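Local coordinates for protein putative hexose oxidase (Nonomuraea sp. ATCC 39727, PDB 5AWV) that carries covalently bound FAD, binds the glycopeptide antibiotic teicoplanin, and probably oxidises a hexose on such antibiotics, at residues K245-L250 and Q314-R319; G290-L295 and W399-G404. All coordinates share one frame; numbering follows the deposited sequence.

Interaction 1 of 2, residues K245-L250 and Q314-R319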
loop_
_atom_site.group_PDB
_atom_site.type_symbol
_atom_site.label_atom_id
_atom_site.label_comp_id
_atom_site.label_asym_id
_atom_site.label_seq_id
_atom_site.Cartn_x
_atom_site.Cartn_y
_atom_site.Cartn_z
ATOM N N LYS A 245 16.793 11.023 1.676
ATOM C CA LYS A 245 16.462 12.370 1.967
ATOM C C LYS A 245 15.522 12.863 0.876
ATOM O O LYS A 245 15.893 12.768 -0.274
ATOM C CB LYS A 245 17.737 13.207 1.968
ATOM C CG LYS A 245 17.491 14.701 2.311
ATOM C CD LYS A 245 18.787 15.545 2.390
ATOM C CE LYS A 245 19.962 14.828 3.108
ATOM N NZ LYS A 245 20.436 15.349 4.446
ATOM N N PRO A 246 14.291 13.324 1.220
ATOM C CA PRO A 246 13.452 13.804 0.092
ATOM C C PRO A 246 14.026 15.090 -0.557
ATOM O O PRO A 246 14.856 15.799 0.031
ATOM C CB PRO A 246 12.085 14.100 0.765
ATOM C CG PRO A 246 12.489 14.580 2.115
ATOM C CD PRO A 246 13.689 13.699 2.510
ATOM N N PRO A 247 13.634 15.356 -1.787
ATOM C CA PRO A 247 14.006 16.616 -2.376
ATOM C C PRO A 247 13.351 17.774 -1.572
ATOM O O PRO A 247 12.172 17.646 -1.180
ATOM C CB PRO A 247 13.375 16.575 -3.782
ATOM C CG PRO A 247 12.589 15.371 -3.821
ATOM C CD PRO A 247 12.891 14.479 -2.688
ATOM N N ALA A 248 14.077 18.865 -1.394
ATOM C CA ALA A 248 13.500 20.066 -0.799
ATOM C C ALA A 248 12.309 20.586 -1.589
ATOM O O ALA A 248 11.268 20.946 -1.007
ATOM C CB ALA A 248 14.550 21.135 -0.717
ATOM N N THR A 249 12.429 20.536 -2.935
ATOM C CA THR A 249 11.410 21.026 -3.836
ATOM C C THR A 249 11.327 20.194 -5.102
ATOM O O THR A 249 12.298 19.535 -5.471
ATOM C CB THR A 249 11.654 22.485 -4.271
ATOM O OG1 THR A 249 12.850 22.530 -4.961
ATOM C CG2 THR A 249 11.798 23.432 -3.095
ATOM N N LEU A 250 10.117 20.199 -5.676
ATOM C CA LEU A 250 9.796 19.535 -6.917
ATOM C C LEU A 250 9.360 20.575 -7.938
ATOM O O LEU A 250 8.644 21.549 -7.579
ATOM C CB LEU A 250 8.651 18.553 -6.691
ATOM C CG LEU A 250 8.992 17.416 -5.711
ATOM C CD1 LEU A 250 7.688 16.761 -5.244
ATOM C CD2 LEU A 250 9.888 16.350 -6.329
ATOM N N GLN A 314 6.516 15.234 -12.274
ATOM C CA GLN A 314 7.335 15.939 -11.315
ATOM C C GLN A 314 8.763 15.615 -11.446
ATOM O O GLN A 314 9.136 14.471 -11.810
ATOM C CB GLN A 314 6.823 15.625 -9.910
ATOM C CG GLN A 314 6.872 14.202 -9.543
ATOM C CD GLN A 314 6.367 13.921 -8.078
ATOM O OE1 GLN A 314 7.125 13.504 -7.227
ATOM N NE2 GLN A 314 5.137 14.160 -7.846
ATOM N N VAL A 315 9.606 16.570 -11.119
ATOM C CA VAL A 315 11.037 16.355 -11.140
ATOM C C VAL A 315 11.640 16.952 -9.901
ATOM O O VAL A 315 11.207 18.013 -9.451
ATOM C CB VAL A 315 11.657 17.066 -12.368
ATOM C CG1 VAL A 315 13.133 16.769 -12.548
ATOM C CG2 VAL A 315 10.922 16.580 -13.588
ATOM N N ASP A 316 12.609 16.241 -9.338
ATOM C CA ASP A 316 13.468 16.747 -8.278
ATOM C C ASP A 316 14.114 18.039 -8.751
ATOM O O ASP A 316 14.909 18.023 -9.687
ATOM C CB ASP A 316 14.545 15.692 -7.987
ATOM C CG ASP A 316 15.503 16.097 -6.881
ATOM O OD1 ASP A 316 15.479 17.259 -6.398
ATOM O OD2 ASP A 316 16.191 15.183 -6.428
ATOM N N ALA A 317 13.761 19.132 -8.103
ATOM C CA ALA A 317 14.239 20.456 -8.396
ATOM C C ALA A 317 15.588 20.859 -7.778
ATOM O O ALA A 317 15.972 21.993 -7.915
ATOM C CB ALA A 317 13.174 21.461 -8.017
ATOM N N THR A 318 16.315 19.945 -7.155
ATOM C CA THR A 318 17.585 20.216 -6.524
ATOM C C THR A 318 18.669 20.650 -7.554
ATOM O O THR A 318 19.371 21.631 -7.323
ATOM C CB THR A 318 18.121 18.940 -5.880
ATOM O OG1 THR A 318 17.185 18.477 -4.943
ATOM C CG2 THR A 318 19.542 19.117 -5.192
ATOM N N ARG A 319 18.814 19.898 -8.652
ATOM C CA ARG A 319 19.879 20.191 -9.634
ATOM C C ARG A 319 19.403 21.233 -10.668
ATOM O O ARG A 319 18.188 21.377 -10.951
ATOM C CB ARG A 319 20.428 18.909 -10.279
ATOM C CG ARG A 319 21.053 17.931 -9.263
ATOM C CD ARG A 319 21.421 16.565 -9.822
ATOM N NE ARG A 319 22.862 16.462 -10.129
ATOM C CZ ARG A 319 23.431 16.677 -11.319
ATOM N NH1 ARG A 319 22.695 17.006 -12.403
ATOM N NH2 ARG A 319 24.764 16.558 -11.433
HETATM O O HOH W 1 16.797 18.747 -2.414
#

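Interaction 2 of 2, residues G290-L295 and W399-G404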
loop_
_atom_site.group_PDB
_atom_site.type_symbol
_atom_site.label_atom_id
_atom_site.label_comp_id
_atom_site.label_asym_id
_atom_site.label_seq_id
_atom_site.Cartn_x
_atom_site.Cartn_y
_atom_site.Cartn_z
ATOM N N GLY A 290 15.435 11.185 -11.482
ATOM C CA GLY A 290 14.761 12.261 -10.713
ATOM C C GLY A 290 13.401 12.774 -11.265
ATOM O O GLY A 290 12.781 13.674 -10.660
ATOM N N LEU A 291 12.896 12.125 -12.311
ATOM C CA LEU A 291 11.611 12.471 -12.932
ATOM C C LEU A 291 10.649 11.307 -12.846
ATOM O O LEU A 291 11.014 10.097 -12.995
ATOM C CB LEU A 291 11.835 12.797 -14.434
ATOM C CG LEU A 291 10.614 13.222 -15.261
ATOM C CD1 LEU A 291 10.938 14.229 -16.375
ATOM C CD2 LEU A 291 9.851 12.033 -15.856
ATOM N N TRP A 292 9.420 11.659 -12.655
ATOM C CA TRP A 292 8.333 10.730 -12.709
ATOM C C TRP A 292 7.102 11.369 -13.315
ATOM O O TRP A 292 6.832 12.548 -13.159
ATOM C CB TRP A 292 7.976 10.292 -11.266
ATOM C CG TRP A 292 6.792 9.338 -11.209
ATOM C CD1 TRP A 292 6.788 7.968 -11.359
ATOM C CD2 TRP A 292 5.456 9.704 -10.903
ATOM N NE1 TRP A 292 5.535 7.477 -11.222
ATOM C CE2 TRP A 292 4.683 8.509 -10.918
ATOM C CE3 TRP A 292 4.831 10.915 -10.625
ATOM C CZ2 TRP A 292 3.300 8.515 -10.733
ATOM C CZ3 TRP A 292 3.435 10.928 -10.463
ATOM C CH2 TRP A 292 2.696 9.731 -10.463
ATOM N N SER A 293 6.360 10.556 -14.018
ATOM C CA SER A 293 5.092 10.986 -14.592
ATOM C C SER A 293 4.146 9.858 -14.682
ATOM O O SER A 293 4.530 8.684 -14.613
ATOM C CB SER A 293 5.339 11.601 -15.986
ATOM O OG SER A 293 5.765 10.612 -16.902
ATOM N N GLN A 294 2.883 10.197 -14.805
ATOM C CA GLN A 294 1.958 9.186 -15.226
ATOM C C GLN A 294 0.936 9.638 -16.228
ATOM O O GLN A 294 0.354 10.695 -16.046
ATOM C CB GLN A 294 1.260 8.527 -14.020
ATOM C CG GLN A 294 0.344 9.308 -13.204
ATOM C CD GLN A 294 -0.352 8.415 -12.121
ATOM O OE1 GLN A 294 0.139 7.396 -11.714
ATOM N NE2 GLN A 294 -1.494 8.834 -11.683
ATOM N N LEU A 295 0.747 8.830 -17.238
ATOM C CA LEU A 295 -0.170 9.123 -18.311
ATOM C C LEU A 295 -1.503 8.531 -18.003
ATOM O O LEU A 295 -1.663 7.353 -17.985
ATOM C CB LEU A 295 0.423 8.713 -19.662
ATOM C CG LEU A 295 -0.461 8.953 -20.925
ATOM C CD1 LEU A 295 -0.829 10.436 -21.122
ATOM C CD2 LEU A 295 0.161 8.397 -22.160
ATOM N N TRP A 399 -3.943 3.890 -17.005
ATOM C CA TRP A 399 -2.860 4.707 -16.457
ATOM C C TRP A 399 -1.515 3.998 -16.720
ATOM O O TRP A 399 -1.407 2.784 -16.463
ATOM C CB TRP A 399 -2.993 4.906 -14.937
ATOM C CG TRP A 399 -4.155 5.680 -14.494
ATOM C CD1 TRP A 399 -5.207 6.119 -15.257
ATOM C CD2 TRP A 399 -4.422 6.113 -13.156
ATOM N NE1 TRP A 399 -6.092 6.789 -14.479
ATOM C CE2 TRP A 399 -5.633 6.809 -13.181
ATOM C CE3 TRP A 399 -3.724 6.003 -11.947
ATOM C CZ2 TRP A 399 -6.193 7.376 -12.026
ATOM C CZ3 TRP A 399 -4.262 6.583 -10.796
ATOM C CH2 TRP A 399 -5.496 7.234 -10.841
ATOM N N LEU A 400 -0.546 4.744 -17.231
ATOM C CA LEU A 400 0.762 4.236 -17.555
ATOM C C LEU A 400 1.691 4.982 -16.591
ATOM O O LEU A 400 1.854 6.209 -16.677
ATOM C CB LEU A 400 1.089 4.508 -18.989
ATOM C CG LEU A 400 0.228 3.715 -20.015
ATOM C CD1 LEU A 400 -0.106 4.557 -21.215
ATOM C CD2 LEU A 400 0.963 2.470 -20.446
ATOM N N ILE A 401 2.182 4.273 -15.567
ATOM C CA ILE A 401 2.830 4.886 -14.403
ATOM C C ILE A 401 4.311 4.666 -14.516
ATOM O O ILE A 401 4.732 3.491 -14.657
ATOM C CB ILE A 401 2.280 4.193 -13.121
ATOM C CG1 ILE A 401 0.715 4.235 -13.065
ATOM C CG2 ILE A 401 2.809 4.797 -11.859
ATOM C CD1 ILE A 401 0.168 3.256 -12.001
ATOM N N GLY A 402 5.068 5.756 -14.494
ATOM C CA GLY A 402 6.548 5.737 -14.542
ATOM C C GLY A 402 7.150 4.826 -13.473
ATOM O O GLY A 402 6.737 4.890 -12.356
ATOM N N TYR A 403 8.064 3.970 -13.882
ATOM C CA TYR A 403 8.737 3.000 -12.994
ATOM C C TYR A 403 10.189 2.798 -13.439
ATOM O O TYR A 403 10.686 3.569 -14.213
ATOM C CB TYR A 403 7.969 1.721 -12.975
ATOM C CG TYR A 403 8.247 0.791 -11.792
ATOM C CD1 TYR A 403 8.072 1.219 -10.507
ATOM C CD2 TYR A 403 8.719 -0.512 -12.012
ATOM C CE1 TYR A 403 8.295 0.383 -9.433
ATOM C CE2 TYR A 403 8.913 -1.428 -10.970
ATOM C CZ TYR A 403 8.719 -0.968 -9.668
ATOM O OH TYR A 403 8.915 -1.819 -8.606
ATOM N N GLY A 404 10.898 1.820 -12.898
ATOM C CA GLY A 404 12.273 1.571 -13.243
ATOM C C GLY A 404 13.275 2.403 -12.513
ATOM O O GLY A 404 13.139 2.602 -11.300
HETATM O O HOH W 2 4.218 7.608 -17.268
#

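Interaction 1 of 2, residues K245-L250 and Q314-R319
D316 carries the polar half of this contact. Its CG stands anti to the backbone N (chi1 -179°), which swings the carboxylate back beside its own carbonyl carbon and on toward the proline-rich lead-in of the other segment. OD1 is gripped twice from T318: the hydroxyl OG1, at 2.6 Å from D316 OD1, meets its syn lone pair, and T318 N, at 2.9 Å from D316 OD1, comes in from above the carboxylate plane, closing an Asx turn. The same oxygen is also touched by P247, whose CB sits 3.4 Å from D316 OD1. OD2 has its own partner, Q171 NE2. A water extends the network, donating to T318 OG1 and accepting from A248 N at 2.9 Å, so a loop backbone and a hydroxyl are tied across the junction.

One direct backbone hydrogen bond links the two segments: A317 N reaches T249 O at 3.0 Å, fairly straight (154° at the hydrogen) but from above the carbonyl plane. T249 holds OG1 in the crowded position between N and the carbonyl carbon (chi1 62°), where it hydrogen-bonds E347 OE1 and lies 3.3 Å from A317 CB. L250 pairs with D316 as an antiparallel non-hydrogen-bonded pair whose side chains diverge. The L250 side chain instead lies alongside that of Q314, both pointing the same way, CD1 coming 3.9 Å from Q314 OE1 while CD2 leans over the V315 carbonyl.

The contact marks where strand 249-257 begins and strand 309-316 ends. Strand 340-349 flanks the first and strand 291-298 the second, helix 322-334 takes the V315 side chain through A322 and L326, and R319 reaches E201 of the second subunit in a salt bridge.

Interaction 2 of 2, residues G290-L295 and W399-G404
W292 keeps CG anti to its backbone N (chi1 178°), which lays the indole along its strand and turns its pyrrole edge to the neighbouring strand; Q294 takes the crowded position between N and the carbonyl carbon (chi1 67°) and then runs extended. I401 sets CG1 anti to its carbonyl carbon and CG2 anti to N. Both branches thus face these two residues: Q294 OE1 lies 3.5 Å from I401 CG1, and I401 CG2 sits at the indole edge near its plane. At that same edge W292 NE1 makes a weak, bent bond to G402 O at 3.1 Å, the glycine bringing only backbone to the ring. The amide of Q294 passes alongside W399, NE2 3.6 Å from W399 CE3, with amide and indole planes 58° apart.

The two strands that carry these side chains run antiparallel, central members of the seven-stranded sheet that forms the substrate-binding part of berberine-bridge-type flavoproteins. L295 and L400 form a hydrogen-bonded pair, with L295 N to L400 O and L400 N to L295 O both at 2.9 Å and both in the carbonyl planes. The next pair, Q294 with I401, is non-hydrogen-bonded, and beyond it G402 N meets S293 O at 3.0 Å, almost along the C=O axis. A water donates to S293 O at 2.9 Å and to L400 O at 2.8 Å, so each of these carbonyls accepts a second hydrogen.

On the face opposite Q294 and I401, L295 CD2 touches L400 CD1, and both leucines lean on H274 of helix 264-280. W292, Q294 and W399 pack against the bound peptide, and the W399 side chain, its NE1 hydrogen-bonded to Y395 OH, comes within about 4 Å of both the N1L sugar and the T55 acyl chain.

In the fold
The two contacts belong to one antiparallel sheet and join directly, because strands 291-298 and 309-316 are neighbours: Q314 N to W292 O (2.8 Å) and D316 N to G290 O (2.9 Å) are probable hydrogen bonds, and V315 packs on L291. Their centres lie about 16 Å apart. Interaction 1 sits at a strand-end margin, partly buried, where a carboxylate, a hydroxyl and a water do much of the joining and neighbouring subunits come close. Interaction 2 is wholly buried, nearer the middle of the chain, and relies on regular strand pairing plus indole, amide and aliphatic packing beside the bound antibiotic, with I401 against the FAD-binding Y165.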